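Local coordinates for protein S-adenosylmethionine-dependent methyltransferase (Clostridium acetobutylicum, PDB 1Y8C) that probably transfers methyl groups from S-adenosylmethionine to a substrate through a Rossmann-like methyltransferase domain, at residues Ser118-Leu121 / Lys122-Phe125. Sequence-based numbering, arbitrary orientation.
Sequences SDDL and KKYF
The carbonyls of S118, D119, D120 and L121 each accept an i to i+4 hydrogen bond, from the amides of K122, K123, Y124 and F125 respectively, and so form the first two turns of helix 118-129. The bond from F125 N to L121 O, 3.0 Å long, is nearly straight at 169°, whereas Y124 N meets D120 O from above the carbonyl plane. On the buried side L121 reaches both aromatic residues. Its CG lies anti to its own backbone N (chi1 -173°), and from there CD1 approaches the Y124 ring atom CD2 at 3.8 Å, the two side chains crossing at a slant. L121 runs alongside F125, with CG 4.1 Å from F125 CE1. The L121 carbonyl oxygen also lies at the edge of the Y124 ring, in its plane. The charged residues lie on two separate flanks. K122, extended beyond CG, carries NZ to 4.7 Å from D119 OD1, and K123 NZ stands 4.8 Å from D120 OD1; neither pair is in contact, though some electrostatic attraction is likely. K123, bent at its last two torsions, donates a hydrogen bond from NZ to N95 OD1. D117 OD1 accepts a hydrogen bond from D119 N at the helix start. Within the Rossmann-like domain, Y211 of helix 205-214 packs against S118, L121, K122 and F125, while Y124 touches I93 in the loop between strands 87-89 and 104-107.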
loop_
_atom_site.group_PDB
_atom_site.type_symbol
_atom_site.label_atom_id
_atom_site.label_comp_id
_atom_site.label_asym_id
_atom_site.label_seq_id
_atom_site.Cartn_x
_atom_site.Cartn_y
_atom_site.Cartn_z
ATOM N N SER A 118 2.666 9.950 14.257
ATOM C CA SER A 118 3.403 10.887 13.413
ATOM C C SER A 118 4.916 10.669 13.433
ATOM O O SER A 118 5.587 10.848 12.418
ATOM C CB SER A 118 3.109 12.321 13.835
ATOM O OG SER A 118 3.475 12.517 15.189
ATOM N N ASP A 119 5.459 10.294 14.586
ATOM C CA ASP A 119 6.893 10.078 14.683
ATOM C C ASP A 119 7.362 8.887 13.882
ATOM O O ASP A 119 8.382 8.959 13.194
ATOM C CB ASP A 119 7.311 9.940 16.138
ATOM C CG ASP A 119 7.491 11.284 16.794
ATOM O OD1 ASP A 119 8.162 12.137 16.166
ATOM O OD2 ASP A 119 6.975 11.503 17.916
ATOM N N ASP A 120 6.620 7.790 13.968
ATOM C CA ASP A 120 6.972 6.600 13.222
ATOM C C ASP A 120 6.831 6.859 11.725
ATOM O O ASP A 120 7.478 6.202 10.914
ATOM C CB ASP A 120 6.079 5.430 13.618
ATOM C CG ASP A 120 6.463 4.830 14.943
ATOM O OD1 ASP A 120 7.677 4.674 15.186
ATOM O OD2 ASP A 120 5.557 4.499 15.742
ATOM N N LEU A 121 5.975 7.810 11.364
ATOM C CA LEU A 121 5.766 8.140 9.963
ATOM C C LEU A 121 6.972 8.922 9.460
ATOM O O LEU A 121 7.375 8.788 8.301
ATOM C CB LEU A 121 4.487 8.965 9.791
ATOM C CG LEU A 121 4.039 9.250 8.354
ATOM C CD1 LEU A 121 3.714 7.953 7.626
ATOM C CD2 LEU A 121 2.841 10.148 8.400
ATOM N N LYS A 122 7.545 9.740 10.338
ATOM C CA LYS A 122 8.726 10.520 9.995
ATOM C C LYS A 122 9.896 9.565 9.790
ATOM O O LYS A 122 10.630 9.677 8.812
ATOM C CB LYS A 122 9.050 11.524 11.107
ATOM C CG LYS A 122 8.225 12.805 11.029
ATOM C CD LYS A 122 8.465 13.736 12.216
ATOM C CE LYS A 122 7.568 14.972 12.119
ATOM N NZ LYS A 122 7.539 15.810 13.360
ATOM N N LYS A 123 10.056 8.622 10.717
ATOM C CA LYS A 123 11.126 7.641 10.628
ATOM C C LYS A 123 10.992 6.894 9.308
ATOM O O LYS A 123 11.976 6.640 8.606
ATOM C CB LYS A 123 11.049 6.676 11.817
ATOM C CG LYS A 123 11.371 7.353 13.143
ATOM C CD LYS A 123 11.244 6.426 14.354
ATOM C CE LYS A 123 12.308 5.319 14.390
ATOM N NZ LYS A 123 12.075 4.197 13.432
ATOM N N TYR A 124 9.752 6.568 8.976
ATOM C CA TYR A 124 9.408 5.883 7.743
ATOM C C TYR A 124 9.924 6.660 6.516
ATOM O O TYR A 124 10.706 6.137 5.739
ATOM C CB TYR A 124 7.887 5.723 7.701
ATOM C CG TYR A 124 7.298 5.331 6.375
ATOM C CD1 TYR A 124 7.497 4.062 5.846
ATOM C CD2 TYR A 124 6.473 6.217 5.682
ATOM C CE1 TYR A 124 6.876 3.681 4.656
ATOM C CE2 TYR A 124 5.852 5.854 4.503
ATOM C CZ TYR A 124 6.050 4.584 3.994
ATOM O OH TYR A 124 5.393 4.221 2.841
ATOM N N PHE A 125 9.494 7.906 6.349
ATOM C CA PHE A 125 9.938 8.705 5.214
ATOM C C PHE A 125 11.444 8.812 5.203
ATOM O O PHE A 125 12.072 8.755 4.143
ATOM C CB PHE A 125 9.323 10.110 5.251
ATOM C CG PHE A 125 7.860 10.147 4.873
ATOM C CD1 PHE A 125 7.012 11.100 5.426
ATOM C CD2 PHE A 125 7.329 9.216 3.979
ATOM C CE1 PHE A 125 5.666 11.118 5.106
ATOM C CE2 PHE A 125 5.985 9.232 3.658
ATOM C CZ PHE A 125 5.149 10.183 4.217
#